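Local coordinates for protein putative modulator of DNA gyrase (Bacteroides thetaiotaomicron, PDB 1VPB) that is a putative modulator of DNA gyrase of the PmbA/TldD type and is probably a metallopeptidase, at residues R291-E297 against S349-E355. Where two conformers were deposited one is given. Residues are numbered along the deposited sequence.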
ATOM      1  N   ARG A 291      33.756 -12.551  -6.694  1.00 33.48           N
ATOM      2  CA  ARG A 291      32.781 -13.542  -6.193  1.00 36.07           C
ATOM      3  C   ARG A 291      31.361 -13.234  -6.584  1.00 36.81           C
ATOM      4  O   ARG A 291      30.487 -14.045  -6.293  1.00 37.87           O
ATOM      5  CB  ARG A 291      32.900 -13.687  -4.658  1.00 36.08           C
ATOM      6  CG  ARG A 291      34.243 -14.114  -4.149  1.00 37.70           C
ATOM      7  CD  ARG A 291      34.553 -15.586  -4.123  1.00 47.01           C
ATOM      8  NE  ARG A 291      34.348 -16.234  -5.410  1.00 50.11           N
ATOM      9  CZ  ARG A 291      35.152 -16.188  -6.481  1.00 50.18           C
ATOM     10  NH1 ARG A 291      36.275 -15.489  -6.493  1.00 46.12           N
ATOM     11  NH2 ARG A 291      34.794 -16.871  -7.575  1.00 56.58           N
ATOM     12  N   LEU A 292      31.096 -12.073  -7.184  1.00 35.62           N
ATOM     13  CA  LEU A 292      29.745 -11.710  -7.626  1.00 36.06           C
ATOM     14  C   LEU A 292      29.545 -12.048  -9.096  1.00 36.93           C
ATOM     15  O   LEU A 292      29.938 -11.319  -9.982  1.00 36.36           O
ATOM     16  CB  LEU A 292      29.453 -10.226  -7.425  1.00 36.90           C
ATOM     17  CG  LEU A 292      28.079  -9.679  -7.872  1.00 36.24           C
ATOM     18  CD1 LEU A 292      26.985 -10.489  -7.185  1.00 37.66           C
ATOM     19  CD2 LEU A 292      27.916  -8.189  -7.591  1.00 38.08           C
ATOM     20  N   THR A 293      28.885 -13.167  -9.301  1.00 34.73           N
ATOM     21  CA  THR A 293      28.372 -13.562 -10.584  1.00 32.88           C
ATOM     22  C   THR A 293      26.881 -13.791 -10.463  1.00 31.24           C
ATOM     23  O   THR A 293      26.391 -14.531  -9.595  1.00 31.87           O
ATOM     24  CB  THR A 293      29.133 -14.833 -11.067  1.00 36.56           C
ATOM     25  OG1 THR A 293      30.493 -14.495 -11.303  1.00 32.31           O
ATOM     26  CG2 THR A 293      28.604 -15.306 -12.399  1.00 36.55           C
ATOM     27  N   LEU A 294      26.161 -13.133 -11.358  1.00 32.52           N
ATOM     28  CA  LEU A 294      24.730 -13.013 -11.285  1.00 31.80           C
ATOM     29  C   LEU A 294      24.190 -13.056 -12.695  1.00 32.57           C
ATOM     30  O   LEU A 294      24.630 -12.302 -13.547  1.00 33.90           O
ATOM     31  CB  LEU A 294      24.345 -11.695 -10.644  1.00 32.01           C
ATOM     32  CG  LEU A 294      22.856 -11.532 -10.307  1.00 31.01           C
ATOM     33  CD1 LEU A 294      22.343 -12.424  -9.179  1.00 31.11           C
ATOM     34  CD2 LEU A 294      22.581 -10.060  -9.970  1.00 35.09           C
ATOM     35  N   THR A 295      23.244 -13.966 -12.946  1.00 31.23           N
ATOM     36  CA  THR A 295      22.615 -14.056 -14.259  1.00 33.02           C
ATOM     37  C   THR A 295      21.113 -13.896 -14.110  1.00 32.63           C
ATOM     38  O   THR A 295      20.520 -14.197 -13.058  1.00 34.21           O
ATOM     39  CB  THR A 295      22.923 -15.380 -14.974  1.00 36.38           C
ATOM     40  OG1 THR A 295      22.549 -16.440 -14.114  1.00 37.39           O
ATOM     41  CG2 THR A 295      24.399 -15.572 -15.185  1.00 38.55           C
ATOM     42  N   ASP A 296      20.498 -13.498 -15.212  1.00 32.93           N
ATOM     43  CA  ASP A 296      19.041 -13.508 -15.350  1.00 32.82           C
ATOM     44  C   ASP A 296      18.691 -14.757 -16.164  1.00 31.01           C
ATOM     45  O   ASP A 296      19.242 -14.946 -17.247  1.00 33.07           O
ATOM     46  CB  ASP A 296      18.589 -12.233 -16.104  1.00 30.80           C
ATOM     47  CG  ASP A 296      17.105 -12.028 -16.146  1.00 35.04           C
ATOM     48  OD1 ASP A 296      16.323 -12.636 -15.356  1.00 34.65           O
ATOM     49  OD2 ASP A 296      16.665 -11.237 -16.995  1.00 34.53           O
ATOM     50  N   GLU A 297      17.880 -15.627 -15.580  1.00 32.83           N
ATOM     51  CA  GLU A 297      17.568 -16.947 -16.115  1.00 34.14           C
ATOM     52  C   GLU A 297      16.081 -17.080 -16.325  1.00 33.24           C
ATOM     53  O   GLU A 297      15.414 -17.720 -15.521  1.00 32.93           O
ATOM     54  CB  GLU A 297      17.976 -17.974 -15.074  1.00 35.88           C
ATOM     55  CG  GLU A 297      19.465 -17.923 -14.822  1.00 37.00           C
ATOM     56  CD  GLU A 297      20.246 -18.604 -15.870  1.00 50.47           C
ATOM     57  OE1 GLU A 297      19.606 -19.208 -16.818  1.00 44.39           O
ATOM     58  OE2 GLU A 297      21.504 -18.573 -15.688  1.00 52.93           O
ATOM     59  N   SER A 349      14.445  -7.809 -14.971  1.00 35.84           N
ATOM     60  CA  SER A 349      14.857  -9.205 -14.749  1.00 34.99           C
ATOM     61  C   SER A 349      13.686 -10.114 -14.484  1.00 34.07           C
ATOM     62  O   SER A 349      12.579  -9.651 -14.206  1.00 34.84           O
ATOM     63  CB  SER A 349      15.832  -9.278 -13.567  1.00 35.65           C
ATOM     64  OG  SER A 349      15.247  -8.793 -12.377  1.00 34.31           O
ATOM     65  N   SER A 350      13.926 -11.439 -14.584  1.00 33.73           N
ATOM     66  CA  SER A 350      12.881 -12.429 -14.436  1.00 33.15           C
ATOM     67  C   SER A 350      13.207 -13.380 -13.284  1.00 33.44           C
ATOM     68  O   SER A 350      12.436 -13.500 -12.347  1.00 32.77           O
ATOM     69  CB  SER A 350      12.706 -13.202 -15.707  1.00 34.48           C
ATOM     70  OG  SER A 350      12.263 -12.369 -16.804  1.00 34.94           O
ATOM     71  N   ILE A 351      14.401 -14.008 -13.351  1.00 33.77           N
ATOM     72  CA  ILE A 351      14.889 -14.828 -12.245  1.00 32.38           C
ATOM     73  C   ILE A 351      16.347 -14.532 -12.063  1.00 31.96           C
ATOM     74  O   ILE A 351      17.123 -14.748 -12.970  1.00 31.90           O
ATOM     75  CB  ILE A 351      14.715 -16.361 -12.494  1.00 31.93           C
ATOM     76  CG1 ILE A 351      13.266 -16.726 -12.734  1.00 33.30           C
ATOM     77  CG2 ILE A 351      15.250 -17.139 -11.274  1.00 34.69           C
ATOM     78  CD1 ILE A 351      13.028 -18.195 -13.107  1.00 34.03           C
ATOM     79  N   LEU A 352      16.687 -13.949 -10.911  1.00 33.96           N
ATOM     80  CA  LEU A 352      18.083 -13.650 -10.621  1.00 34.30           C
ATOM     81  C   LEU A 352      18.737 -14.808  -9.927  1.00 31.97           C
ATOM     82  O   LEU A 352      18.260 -15.296  -8.888  1.00 33.63           O
ATOM     83  CB  LEU A 352      18.223 -12.416  -9.783  1.00 35.05           C
ATOM     84  CG  LEU A 352      17.745 -11.140 -10.509  1.00 35.46           C
ATOM     85  CD1 LEU A 352      17.766  -9.994  -9.556  1.00 43.10           C
ATOM     86  CD2 LEU A 352      18.564 -10.774 -11.706  1.00 37.85           C
ATOM     87  N   VAL A 353      19.845 -15.244 -10.501  1.00 31.77           N
ATOM     88  CA  VAL A 353      20.566 -16.411  -9.968  1.00 31.92           C
ATOM     89  C   VAL A 353      22.015 -16.016  -9.678  1.00 31.64           C
ATOM     90  O   VAL A 353      22.791 -15.684 -10.595  1.00 34.32           O
ATOM     91  CB  VAL A 353      20.551 -17.574 -10.955  1.00 35.18           C
ATOM     92  CG1 VAL A 353      21.339 -18.780 -10.381  1.00 37.03           C
ATOM     93  CG2 VAL A 353      19.078 -17.967 -11.334  1.00 38.52           C
ATOM     94  N   MET A 354      22.368 -16.063  -8.404  0.50 33.21           N
ATOM     95  CA  MET A 354      23.729 -15.808  -7.969  0.50 31.68           C
ATOM     96  C   MET A 354      24.507 -17.121  -8.006  0.50 34.71           C
ATOM     97  O   MET A 354      23.974 -18.172  -7.650  0.50 34.16           O
ATOM     98  CB  MET A 354      23.712 -15.245  -6.543  0.50 33.77           C
ATOM     99  CG  MET A 354      25.063 -14.851  -5.981  0.50 36.62           C
ATOM    100  SD  MET A 354      25.683 -13.216  -6.454  0.50 39.70           S
ATOM    101  CE  MET A 354      24.600 -12.158  -5.513  0.50 38.49           C
ATOM    102  N   GLU A 355      25.750 -17.057  -8.468  1.00 35.74           N
ATOM    103  CA  GLU A 355      26.637 -18.212  -8.433  1.00 38.37           C
ATOM    104  C   GLU A 355      26.851 -18.642  -6.988  1.00 36.18           C
ATOM    105  O   GLU A 355      27.069 -17.813  -6.102  1.00 34.03           O
ATOM    106  CB  GLU A 355      27.933 -17.887  -9.157  1.00 40.70           C
ATOM    107  CG  GLU A 355      29.037 -18.888  -8.928  1.00 42.05           C
ATOM    108  CD  GLU A 355      30.301 -18.413  -9.602  1.00 50.07           C
ATOM    109  OE1 GLU A 355      30.307 -18.556 -10.843  1.00 44.88           O
ATOM    110  OE2 GLU A 355      31.206 -17.859  -8.892  1.00 55.91           O
TER
HETATM  111  O   HOH W   1      28.165 -15.200  -7.040  1.00 32.37           O
HETATM  112  O   HOH W   2      31.230 -16.618  -6.434  1.00 44.63           O
HETATM  113  O   HOH W   3      32.095 -15.316  -9.246  1.00 34.66           O
HETATM  114  O   HOH W   4      31.877 -16.920 -12.224  1.00 42.30           O
HETATM  115  O   HOH W   5      24.765 -17.039 -12.158  1.00 34.00           O
HETATM  116  O   HOH W   6      14.228 -10.827 -17.865  1.00 17.50           O
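Glu355, Met354 and Leu294 bury the most surface where strands 294-296 and 352-354 run antiparallel, their axes 4.7 Å apart. Glu355 closes one end. Glu355 N donates to Thr293 O (2.8 Å), and Glu355 CB packs on Thr293 CB at 3.8 Å. Its carboxylate makes a long salt bridge, Arg291 NH2 to Glu355 OE2 at 3.9 Å. Waters join the same carboxylate to Arg291 O and to Thr293 OG1, which is also hydrogen-bonded to the backbone N of Lys324. Met354 and Leu294 form a non-hydrogen-bonded pair, with side chains on the same face. Leu294 CD1 lies 4.1 Å from Met354 CB and 4.2 Å from Leu352 CB. Met354 SD lies 3.1 Å from Leu292 CD1 in the conformer given, an unusually short contact. Leu260 and Ile264 of helix 256-265 cover Leu294. The next pair, Thr295 and Val353, is hydrogen-bonded: Thr295 N to Val353 O is 2.9 Å and Val353 N to Thr295 O is 2.8 Å. Beyond the strands, Glu297 N donates to Ile351 O (2.9 Å). Asp296 OD1 accepts from Ser350 N (2.8 Å) and Ile351 N (3.1 Å), so one carboxylate oxygen takes two successive backbone NH groups. Strand 319-323 flanks 294-296, and 436-437 flanks 352-354. The arrangement is a regular antiparallel pair of inner strands in a small mixed β-sheet in the C-terminal domain of the PmbA/TldD family.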